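DNA polymerase beta (Leishmania infantum, PDB 4P4M) catalyses the addition of deoxynucleotides to a DNA strand from deoxynucleoside triphosphates and probably acts in base excision repair. Local coordinates at residues E153-Q158 with K268-D273; N165-K170 with I181-S186; Y232-M237 with M247-P252. All blocks are in the same frame, centred on the assembly; numbering follows the deposited sequence. Where two conformers were deposited one is given.

Contact 1 (E153-Q158 with K268-D273); sequences EKIPMQ and KARRVD. With nucleotides of chain B.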
loop_
_atom_site.group_PDB
_atom_site.type_symbol
_atom_site.label_atom_id
_atom_site.label_comp_id
_atom_site.label_asym_id
_atom_site.label_seq_id
_atom_site.Cartn_x
_atom_site.Cartn_y
_atom_site.Cartn_z
ATOM N N GLU A 153 -2.732 12.943 11.528
ATOM C CA GLU A 153 -1.973 14.112 11.061
ATOM C C GLU A 153 -1.452 13.856 9.635
ATOM O O GLU A 153 -0.989 12.770 9.340
ATOM C CB GLU A 153 -0.809 14.397 12.014
ATOM C CG GLU A 153 -1.261 14.765 13.438
ATOM C CD GLU A 153 -1.988 16.097 13.482
ATOM O OE1 GLU A 153 -1.441 17.074 12.937
ATOM O OE2 GLU A 153 -3.107 16.169 14.048
ATOM N N LYS A 154 -1.553 14.844 8.748
ATOM C CA LYS A 154 -1.062 14.654 7.386
ATOM C C LYS A 154 0.440 14.921 7.283
ATOM O O LYS A 154 1.005 15.670 8.074
ATOM C CB LYS A 154 -1.864 15.491 6.377
ATOM C CG LYS A 154 -2.199 16.918 6.813
ATOM C CD LYS A 154 -3.319 17.494 5.940
ATOM C CE LYS A 154 -3.713 18.909 6.340
ATOM N NZ LYS A 154 -2.667 19.916 6.019
ATOM N N ILE A 155 1.081 14.273 6.311
ATOM C CA ILE A 155 2.522 14.408 6.082
ATOM C C ILE A 155 2.798 15.500 5.032
ATOM O O ILE A 155 2.341 15.385 3.897
ATOM C CB ILE A 155 3.115 13.088 5.522
ATOM C CG1 ILE A 155 2.627 11.869 6.330
ATOM C CG2 ILE A 155 4.648 13.166 5.481
ATOM C CD1 ILE A 155 3.074 10.519 5.747
ATOM N N PRO A 156 3.563 16.545 5.397
ATOM C CA PRO A 156 3.932 17.568 4.409
ATOM C C PRO A 156 4.880 16.982 3.364
ATOM O O PRO A 156 5.708 16.131 3.700
ATOM C CB PRO A 156 4.690 18.621 5.236
ATOM C CG PRO A 156 4.493 18.250 6.671
ATOM C CD PRO A 156 4.207 16.775 6.700
ATOM N N MET A 157 4.771 17.449 2.121
ATOM C CA MET A 157 5.621 16.959 1.037
ATOM C C MET A 157 7.102 16.933 1.415
ATOM O O MET A 157 7.806 15.967 1.113
ATOM C CB MET A 157 5.411 17.781 -0.247
ATOM C CG MET A 157 6.381 17.428 -1.379
ATOM S SD MET A 157 6.082 18.315 -2.929
ATOM C CE MET A 157 4.569 17.546 -3.490
ATOM N N GLN A 158 7.585 17.982 2.080
ATOM C CA GLN A 158 9.001 18.032 2.457
ATOM C C GLN A 158 9.430 16.827 3.299
ATOM O O GLN A 158 10.549 16.336 3.159
ATOM C CB GLN A 158 9.364 19.347 3.176
ATOM C CG GLN A 158 8.597 19.613 4.475
ATOM C CD GLN A 158 9.232 18.971 5.715
ATOM O OE1 GLN A 158 10.378 18.512 5.684
ATOM N NE2 GLN A 158 8.481 18.947 6.815
ATOM N N LYS A 268 6.914 12.848 14.037
ATOM C CA LYS A 268 5.765 11.972 14.278
ATOM C C LYS A 268 5.986 10.614 13.606
ATOM O O LYS A 268 6.608 10.539 12.540
ATOM C CB LYS A 268 4.504 12.592 13.652
ATOM C CG LYS A 268 4.035 13.921 14.275
ATOM C CD LYS A 268 2.787 14.417 13.526
ATOM C CE LYS A 268 2.213 15.704 14.117
ATOM N NZ LYS A 268 3.012 16.910 13.762
ATOM N N ALA A 269 5.441 9.550 14.191
ATOM C CA ALA A 269 5.364 8.276 13.481
ATOM C C ALA A 269 4.323 8.365 12.351
ATOM O O ALA A 269 3.266 8.976 12.526
ATOM C CB ALA A 269 5.038 7.134 14.455
ATOM N N ARG A 270 4.624 7.758 11.202
ATOM C CA ARG A 270 3.755 7.825 10.021
ATOM C C ARG A 270 3.345 6.429 9.566
ATOM O O ARG A 270 4.088 5.463 9.761
ATOM C CB ARG A 270 4.486 8.493 8.838
ATOM C CG ARG A 270 5.140 9.846 9.137
ATOM C CD ARG A 270 4.107 10.866 9.663
ATOM N NE ARG A 270 4.588 12.254 9.560
ATOM C CZ ARG A 270 3.798 13.313 9.730
ATOM N NH1 ARG A 270 2.511 13.128 10.015
ATOM N NH2 ARG A 270 4.276 14.549 9.604
ATOM N N ARG A 271 2.182 6.327 8.921
ATOM C CA ARG A 271 1.794 5.077 8.273
ATOM C C ARG A 271 2.662 4.819 7.044
ATOM O O ARG A 271 2.727 5.647 6.132
ATOM C CB ARG A 271 0.307 5.074 7.893
ATOM C CG ARG A 271 -0.597 4.988 9.112
ATOM C CD ARG A 271 -2.065 4.766 8.725
ATOM N NE ARG A 271 -2.598 5.846 7.895
ATOM C CZ ARG A 271 -2.949 5.705 6.615
ATOM N NH1 ARG A 271 -2.832 4.531 6.005
ATOM N NH2 ARG A 271 -3.419 6.740 5.941
ATOM N N VAL A 272 3.338 3.672 7.051
ATOM C CA VAL A 272 4.214 3.278 5.959
ATOM C C VAL A 272 3.724 1.949 5.384
ATOM O O VAL A 272 3.578 0.973 6.115
ATOM C CB VAL A 272 5.694 3.173 6.429
ATOM C CG1 VAL A 272 6.601 2.638 5.291
ATOM C CG2 VAL A 272 6.198 4.541 6.931
ATOM N N ASP A 273 3.452 1.930 4.076
ATOM C CA ASP A 273 3.028 0.716 3.370
ATOM C C ASP A 273 4.105 0.336 2.352
ATOM O O ASP A 273 4.513 1.175 1.550
ATOM C CB ASP A 273 1.697 0.961 2.621
ATOM C CG ASP A 273 0.504 1.144 3.555
ATOM O OD1 ASP A 273 0.629 0.931 4.784
ATOM O OD2 ASP A 273 -0.583 1.484 3.043
ATOM P P DA B 5 -4.846 1.680 4.749
ATOM O OP1 DA B 5 -3.647 2.184 5.450
ATOM O OP2 DA B 5 -5.882 2.639 4.321
ATOM O "O5'" DA B 5 -4.336 0.823 3.514
ATOM C "C5'" DA B 5 -3.714 1.406 2.413
ATOM C "C4'" DA B 5 -3.224 0.309 1.492
ATOM O "O4'" DA B 5 -4.318 -0.592 1.170
ATOM C "C3'" DA B 5 -2.749 0.858 0.154
ATOM O "O3'" DA B 5 -1.854 -0.077 -0.471
ATOM C "C2'" DA B 5 -4.097 0.993 -0.557
ATOM C "C1'" DA B 5 -4.724 -0.343 -0.175
ATOM N N9 DA B 5 -6.186 -0.469 -0.286
ATOM C C8 DA B 5 -7.153 -0.014 0.568
ATOM N N7 DA B 5 -8.380 -0.330 0.204
ATOM C C5 DA B 5 -8.211 -1.048 -0.971
ATOM C C6 DA B 5 -9.118 -1.668 -1.865
ATOM N N6 DA B 5 -10.450 -1.661 -1.712
ATOM N N1 DA B 5 -8.601 -2.305 -2.942
ATOM C C2 DA B 5 -7.272 -2.314 -3.099
ATOM N N3 DA B 5 -6.327 -1.767 -2.331
ATOM C C4 DA B 5 -6.863 -1.145 -1.276
HETATM O O HOH W 1 0.944 10.632 10.345
#

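Contact 2 (N165-K170 with I181-S186); sequences NYLREK and ILICGS. With D3T (2',3'-dideoxy-thymidine-5'-triphosphate), chain D.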
loop_
_atom_site.group_PDB
_atom_site.type_symbol
_atom_site.label_atom_id
_atom_site.label_comp_id
_atom_site.label_asym_id
_atom_site.label_seq_id
_atom_site.Cartn_x
_atom_site.Cartn_y
_atom_site.Cartn_z
ATOM N N ASN A 165 14.199 9.391 0.636
ATOM C CA ASN A 165 15.659 9.296 0.666
ATOM C C ASN A 165 16.143 8.255 1.674
ATOM O O ASN A 165 17.090 7.511 1.410
ATOM C CB ASN A 165 16.294 10.659 0.982
ATOM C CG ASN A 165 16.031 11.702 -0.101
ATOM O OD1 ASN A 165 15.634 11.372 -1.218
ATOM N ND2 ASN A 165 16.260 12.965 0.229
ATOM N N TYR A 166 15.483 8.207 2.831
ATOM C CA TYR A 166 15.841 7.277 3.898
ATOM C C TYR A 166 15.641 5.829 3.448
ATOM O O TYR A 166 16.536 4.997 3.593
ATOM C CB TYR A 166 15.015 7.555 5.166
ATOM C CG TYR A 166 15.427 6.737 6.379
ATOM C CD1 TYR A 166 16.413 7.192 7.246
ATOM C CD2 TYR A 166 14.831 5.511 6.653
ATOM C CE1 TYR A 166 16.794 6.441 8.361
ATOM C CE2 TYR A 166 15.201 4.757 7.764
ATOM C CZ TYR A 166 16.184 5.227 8.607
ATOM O OH TYR A 166 16.545 4.473 9.701
ATOM N N LEU A 167 14.462 5.526 2.912
ATOM C CA LEU A 167 14.162 4.157 2.479
ATOM C C LEU A 167 15.089 3.715 1.339
ATOM O O LEU A 167 15.537 2.558 1.308
ATOM C CB LEU A 167 12.686 4.023 2.073
ATOM C CG LEU A 167 11.679 4.094 3.242
ATOM C CD1 LEU A 167 10.259 4.315 2.740
ATOM C CD2 LEU A 167 11.751 2.839 4.122
ATOM N N ARG A 168 15.380 4.628 0.406
ATOM C CA ARG A 168 16.302 4.315 -0.697
ATOM C C ARG A 168 17.717 4.006 -0.193
ATOM O O ARG A 168 18.374 3.052 -0.646
ATOM C CB ARG A 168 16.353 5.461 -1.725
ATOM C CG ARG A 168 15.123 5.544 -2.618
ATOM C CD ARG A 168 15.297 6.582 -3.733
ATOM N NE ARG A 168 14.273 6.422 -4.759
ATOM C CZ ARG A 168 13.893 7.380 -5.593
ATOM N NH1 ARG A 168 14.453 8.585 -5.521
ATOM N NH2 ARG A 168 12.952 7.131 -6.498
ATOM N N GLU A 169 18.199 4.826 0.730
ATOM C CA GLU A 169 19.506 4.585 1.317
ATOM C C GLU A 169 19.567 3.244 2.057
ATOM O O GLU A 169 20.518 2.484 1.874
ATOM C CB GLU A 169 19.918 5.730 2.252
ATOM C CG GLU A 169 21.261 5.485 2.919
ATOM C CD GLU A 169 21.664 6.597 3.873
ATOM O OE1 GLU A 169 21.373 6.479 5.085
ATOM O OE2 GLU A 169 22.279 7.582 3.409
ATOM N N LYS A 170 18.566 2.952 2.893
ATOM C CA LYS A 170 18.586 1.715 3.684
ATOM C C LYS A 170 18.425 0.495 2.779
ATOM O O LYS A 170 19.014 -0.551 3.031
ATOM C CB LYS A 170 17.503 1.711 4.786
ATOM C CG LYS A 170 17.632 2.839 5.822
ATOM C CD LYS A 170 19.095 3.120 6.147
ATOM C CE LYS A 170 19.269 4.266 7.126
ATOM N NZ LYS A 170 20.713 4.682 7.163
ATOM N N ILE A 181 13.724 1.369 -4.531
ATOM C CA ILE A 181 12.525 1.880 -3.857
ATOM C C ILE A 181 11.945 3.062 -4.634
ATOM O O ILE A 181 12.687 3.967 -5.051
ATOM C CB ILE A 181 12.847 2.371 -2.415
ATOM C CG1 ILE A 181 13.164 1.200 -1.487
ATOM C CG2 ILE A 181 11.671 3.189 -1.856
ATOM C CD1 ILE A 181 11.927 0.445 -0.982
ATOM N N LEU A 182 10.623 3.048 -4.825
ATOM C CA LEU A 182 9.885 4.145 -5.467
ATOM C C LEU A 182 8.684 4.518 -4.589
ATOM O O LEU A 182 7.922 3.641 -4.173
ATOM C CB LEU A 182 9.373 3.714 -6.851
ATOM C CG LEU A 182 10.395 3.349 -7.941
ATOM C CD1 LEU A 182 9.840 2.324 -8.939
ATOM C CD2 LEU A 182 10.896 4.601 -8.669
ATOM N N ILE A 183 8.510 5.807 -4.312
ATOM C CA ILE A 183 7.373 6.265 -3.509
ATOM C C ILE A 183 6.265 6.766 -4.438
ATOM O O ILE A 183 6.500 7.652 -5.266
ATOM C CB ILE A 183 7.774 7.395 -2.526
ATOM C CG1 ILE A 183 8.988 6.978 -1.675
ATOM C CG2 ILE A 183 6.586 7.786 -1.646
ATOM C CD1 ILE A 183 8.785 5.691 -0.844
ATOM N N CYS A 184 5.069 6.200 -4.301
ATOM C CA CYS A 184 3.933 6.541 -5.159
ATOM C C CYS A 184 2.857 7.300 -4.381
ATOM O O CYS A 184 3.170 8.262 -3.704
ATOM C CB CYS A 184 3.360 5.283 -5.815
ATOM S SG CYS A 184 4.578 4.457 -6.897
ATOM N N GLY A 185 1.600 6.861 -4.468
ATOM C CA GLY A 185 0.518 7.519 -3.742
ATOM C C GLY A 185 0.326 8.995 -4.100
ATOM O O GLY A 185 0.748 9.451 -5.162
ATOM N N SER A 186 -0.316 9.747 -3.205
ATOM C CA SER A 186 -0.612 11.158 -3.455
ATOM C C SER A 186 0.639 12.041 -3.507
ATOM O O SER A 186 0.606 13.137 -4.069
ATOM C CB SER A 186 -1.609 11.698 -2.414
ATOM O OG SER A 186 -1.073 11.572 -1.107
HETATM P PA D3T D . -4.073 5.654 -0.393
HETATM O O1A D3T D . -2.795 5.636 0.375
HETATM O O2A D3T D . -5.245 5.065 0.340
HETATM O "O5'" D3T D . -3.695 4.198 -1.355
HETATM C "C5'" D3T D . -2.624 4.312 -2.146
HETATM C "C4'" D3T D . -2.930 3.825 -3.617
HETATM O "O4'" D3T D . -3.624 2.573 -3.602
HETATM C "C1'" D3T D . -4.552 2.535 -4.633
HETATM N N1 D3T D . -5.898 2.185 -4.085
HETATM C C6 D3T D . -6.316 2.758 -2.896
HETATM C C2 D3T D . -6.773 1.294 -4.823
HETATM O O2 D3T D . -6.425 0.797 -5.867
HETATM N N3 D3T D . -8.050 1.032 -4.263
HETATM C C4 D3T D . -8.375 1.612 -3.116
HETATM O O4 D3T D . -9.596 1.338 -2.612
HETATM C C5 D3T D . -7.560 2.499 -2.350
HETATM C C5M D3T D . -8.066 3.071 -1.087
HETATM C "C2'" D3T D . -4.627 3.924 -5.308
HETATM C "C3'" D3T D . -3.887 4.809 -4.328
HETATM O O3A D3T D . -4.328 6.608 -1.584
HETATM P PB D3T D . -3.527 8.151 -1.717
HETATM O O1B D3T D . -2.104 7.713 -1.640
HETATM O O2B D3T D . -4.043 8.429 -3.099
HETATM O O3B D3T D . -3.934 9.216 -0.690
HETATM P PG D3T D . -3.425 9.607 0.889
HETATM O O1G D3T D . -2.361 8.622 1.273
HETATM O O2G D3T D . -4.703 9.444 1.697
HETATM O O3G D3T D . -2.890 11.017 0.764
#

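Contact 3 (Y232-M237 with M247-P252); sequences YLEATM and MGRLPP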
loop_
_atom_site.group_PDB
_atom_site.type_symbol
_atom_site.label_atom_id
_atom_site.label_comp_id
_atom_site.label_asym_id
_atom_site.label_seq_id
_atom_site.Cartn_x
_atom_site.Cartn_y
_atom_site.Cartn_z
ATOM N N TYR A 232 13.465 2.790 12.918
ATOM C CA TYR A 232 12.582 3.513 11.991
ATOM C C TYR A 232 11.182 2.899 12.058
ATOM O O TYR A 232 10.224 3.579 12.428
ATOM C CB TYR A 232 13.134 3.471 10.558
ATOM C CG TYR A 232 12.208 4.076 9.507
ATOM C CD1 TYR A 232 12.120 5.456 9.333
ATOM C CD2 TYR A 232 11.442 3.262 8.680
ATOM C CE1 TYR A 232 11.268 6.024 8.348
ATOM C CE2 TYR A 232 10.582 3.810 7.705
ATOM C CZ TYR A 232 10.505 5.184 7.544
ATOM O OH TYR A 232 9.669 5.700 6.572
ATOM N N LEU A 233 11.059 1.609 11.725
ATOM C CA LEU A 233 9.786 0.901 11.907
ATOM C C LEU A 233 9.608 0.558 13.389
ATOM O O LEU A 233 10.465 -0.103 13.982
ATOM C CB LEU A 233 9.709 -0.377 11.045
ATOM C CG LEU A 233 9.649 -0.161 9.520
ATOM C CD1 LEU A 233 9.494 -1.505 8.775
ATOM C CD2 LEU A 233 8.516 0.811 9.133
ATOM N N GLU A 234 8.510 1.014 13.993
ATOM C CA GLU A 234 8.329 0.830 15.431
ATOM C C GLU A 234 7.060 0.083 15.835
ATOM O O GLU A 234 6.889 -0.269 17.006
ATOM C CB GLU A 234 8.474 2.165 16.190
ATOM C CG GLU A 234 7.500 3.255 15.795
ATOM C CD GLU A 234 7.622 4.503 16.683
ATOM O OE1 GLU A 234 8.643 5.218 16.608
ATOM O OE2 GLU A 234 6.691 4.761 17.466
ATOM N N ALA A 235 6.169 -0.163 14.877
ATOM C CA ALA A 235 4.965 -0.950 15.154
ATOM C C ALA A 235 4.448 -1.566 13.864
ATOM O O ALA A 235 4.588 -0.964 12.798
ATOM C CB ALA A 235 3.875 -0.067 15.811
ATOM N N THR A 236 3.859 -2.763 13.946
ATOM C CA THR A 236 3.366 -3.451 12.743
ATOM C C THR A 236 1.861 -3.688 12.799
ATOM O O THR A 236 1.362 -4.241 13.769
ATOM C CB THR A 236 4.061 -4.826 12.564
ATOM O OG1 THR A 236 5.461 -4.624 12.364
ATOM C CG2 THR A 236 3.473 -5.598 11.361
ATOM N N MET A 237 1.146 -3.276 11.755
ATOM C CA MET A 237 -0.289 -3.548 11.642
ATOM C C MET A 237 -0.571 -4.893 10.970
ATOM O O MET A 237 -1.368 -5.696 11.465
ATOM C CB MET A 237 -0.991 -2.423 10.865
ATOM C CG MET A 237 -1.083 -1.100 11.637
ATOM S SD MET A 237 -1.610 0.248 10.565
ATOM C CE MET A 237 -1.867 1.538 11.785
ATOM N N MET A 247 4.136 1.471 11.264
ATOM C CA MET A 247 4.401 2.863 11.618
ATOM C C MET A 247 5.908 3.090 11.539
ATOM O O MET A 247 6.686 2.361 12.165
ATOM C CB MET A 247 3.925 3.174 13.046
ATOM C CG MET A 247 2.432 2.942 13.307
ATOM S SD MET A 247 1.332 3.958 12.288
ATOM C CE MET A 247 1.867 5.607 12.776
ATOM N N GLY A 248 6.307 4.083 10.750
ATOM C CA GLY A 248 7.705 4.449 10.600
ATOM C C GLY A 248 7.964 5.892 11.023
ATOM O O GLY A 248 7.193 6.796 10.704
ATOM N N ARG A 249 9.055 6.109 11.744
ATOM C CA ARG A 249 9.377 7.442 12.270
ATOM C C ARG A 249 10.824 7.792 11.942
ATOM O O ARG A 249 11.733 7.047 12.315
ATOM C CB ARG A 249 9.188 7.455 13.791
ATOM C CG ARG A 249 9.335 8.837 14.450
ATOM C CD ARG A 249 9.494 8.741 15.976
ATOM N NE ARG A 249 8.432 7.995 16.662
ATOM C CZ ARG A 249 7.366 8.536 17.255
ATOM N NH1 ARG A 249 7.160 9.854 17.232
ATOM N NH2 ARG A 249 6.484 7.749 17.865
ATOM N N LEU A 250 11.047 8.905 11.241
ATOM C CA LEU A 250 12.413 9.355 10.960
ATOM C C LEU A 250 13.157 9.632 12.278
ATOM O O LEU A 250 12.566 10.110 13.243
ATOM C CB LEU A 250 12.406 10.624 10.090
ATOM C CG LEU A 250 11.880 10.523 8.647
ATOM C CD1 LEU A 250 11.462 11.892 8.133
ATOM C CD2 LEU A 250 12.913 9.879 7.696
ATOM N N PRO A 251 14.460 9.311 12.329
ATOM C CA PRO A 251 15.223 9.601 13.547
ATOM C C PRO A 251 15.346 11.111 13.773
ATOM O O PRO A 251 15.242 11.886 12.811
ATOM C CB PRO A 251 16.602 8.977 13.262
ATOM C CG PRO A 251 16.699 8.921 11.795
ATOM C CD PRO A 251 15.291 8.683 11.287
ATOM N N PRO A 252 15.552 11.524 15.029
ATOM C CA PRO A 252 15.671 12.952 15.346
ATOM C C PRO A 252 16.812 13.595 14.562
ATOM O O PRO A 252 17.845 12.959 14.340
ATOM C CB PRO A 252 15.993 12.955 16.839
ATOM C CG PRO A 252 15.462 11.665 17.351
ATOM C CD PRO A 252 15.625 10.678 16.233
#

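Contact 1 (E153-Q158 with K268-D273)
In the palm sheet of this family X polymerase, short strand 155-156 and strand 270-277 are bridged by an arginine whose guanidinium serves as a flat spacer between them. Both strands hydrogen-bond to strand 193-203, Ile155 to Ser194 and Arg271 to Val197, so the link between the two segments falls to side chains and one water; the CA atoms of Ile155 and Arg270 stay 7.8 Å apart. Arg270 leaves its strand with CG beside the backbone N and then bends at chi2 (-57°), which brings the two side chains tip to tip, CD1 of Ile155 against CB and CG of Arg270. CG1 of Ile155 lies over one guanidinium face, off centre, at 3.8 Å from Arg270 NE, while CB of Lys268 covers the opposite face. With both faces occupied by aliphatic carbon, the polar work is done at the rim. In the plane of the group, NH1 of Arg270 donates to a water at 3.0 Å, and that water donates in turn to the carbonyl O of Glu153, 3.1 Å away. NE forms a salt bridge with Glu159 on helix 157-175, which probably helps to fix the rotation of the group. CD of Pro156 packs against Arg270 NH2 at 3.7 Å, the proline standing at the N-cap of that helix. Further out, the stems of Glu153 and Lys268 cross obliquely, CG to CE at 3.7 Å, whereas their charged ends stay too far apart for a salt bridge. Beyond Arg270, strand 270-277 runs toward the magnesium site: NH1 of Arg271 comes within 2.5 Å of OP1 of nucleotide DA5 of chain B, and Asp273 lies close to metal-binding Asp196. Such a strand, carrying an acidic residue beside the DxD aspartates, is typical of the polymerase beta-like palm.

Contact 2 (N165-K170 with I181-S186)
Arg168 illustrates how a mostly surface-exposed side chain can tie a helix to the strand beneath it. Its CB leaves helix 157-175 alongside strand 179-183 rather than straight at it, and CG, set beside the backbone N (chi1 -75°), turns back to touch CB of Ile181 at 3.9 Å. From CG to NE the chain is extended, so CD passes the carbonyl O of Ile181 and NE reaches that oxygen. The bond from NE to the oxygen is short, 2.9 Å, and nearly straight at 170°; the oxygen lies in the guanidinium plane, although NE stands above the plane of the carbonyl. At the tip, the edge of the same flat group brings NH2 to 3.9 Å from CD2 of Leu182, and a weak, long ion pair joins NH2 to Glu164. Inside this polar rim the packing is apolar. Leu167 points at the strand, its CB against CG2 of Ile181 and its CD1 meeting CD1 of Ile183 at 4.1 Å, the two side chains crossing at about a right angle. Phe223 and Leu227 of helix 219-229 and Leu201 of strand 193-203 continue this buried layer. Helix and strand run nearly antiparallel, and the chain just beyond the strand reaches the nucleotide. There Gly185, at positive phi, brings its CA to within 3.4 Å of O1B of the bound triphosphate, and the backbone N of Ser186 donates to the same oxygen. Ser186 OG, held between its backbone N and carbonyl carbon, donates to O3G at 2.7 Å and also bonds Ser194. A helix packed on a strand that leads to a Gly-Ser pair at the start of a short helix, followed by a DxD pair on the next strand, is characteristic of the nucleotidyltransferase fold.

Contact 3 (Y232-M237 with M247-P252)
The carboxylate of Glu234 meets the guanidinium of Arg249 at its edge, the two planes 39° apart. The pair forms a salt bridge in which Arg249 grips side-on with two nitrogens, NE to OE1 at 2.8 Å and NH2 to OE2 at 3.0 Å, each oxygen approached from above the carboxylate plane while lying in or near that of the guanidinium. Glu234 reaches this point with CG between its backbone N and carbonyl carbon and the rest of its chain extended, whereas Arg249 bends at chi3. Second partners steady both groups: OE2 bonds Tyr147 OH, and Arg249 NH1 bonds the carbonyl of Tyr267. The ring of Tyr232 lies flat over the backbone, with CA of Gly248 4.2 Å from its centroid and only 13° off the normal, a CH-pi contact favoured by the absence of a side chain at Gly248. CE1 of the ring lies 4.2 Å from CD2 of Leu250; Tyr232 also stacks with Tyr166, and its OH bonds His163. Met247, bent twice along its chain, crosses the extended Met237 obliquely, SD to CE at 4.0 Å, beside Val143. Between these groups the backbones are joined by three bonds: Arg249 N to Tyr232 O, Glu234 N to Met247 O, nearly along the carbonyl axis, and Met247 N to Ala235 O at 2.9 Å. The last two set Glu234 and Ala235 together opposite Met247, consistent with a beta bulge, and the buried N of Ala235 finds no partner. An antiparallel hairpin of this kind, completed by strand 243-248 pairing onward to strand 270-277, is the outer border of this palm sheet.

All three contacts belong to one palm sheet and its covering helices, and each uses an arginine differently: Arg270 lies between aliphatic carbons and reaches a water, Arg168 bonds a strand carbonyl, and Arg249 forms a salt bridge. Contact 2 and contact 3 are buried, while contact 1 is only partly so. Contacts 1 and 2 share helix 157-175, at its start and in its middle. Contacts 1 and 3 meet directly, since their strands are neighbours: Arg270 N lies 2.8 Å from Gly248 O, a probable hydrogen bond. Tyr166 and Leu167 of contact 2 pack on Tyr232 of contact 3, joining helix to hairpin. Contacts 1 and 2 run on to the DNA and the nucleotide, respectively.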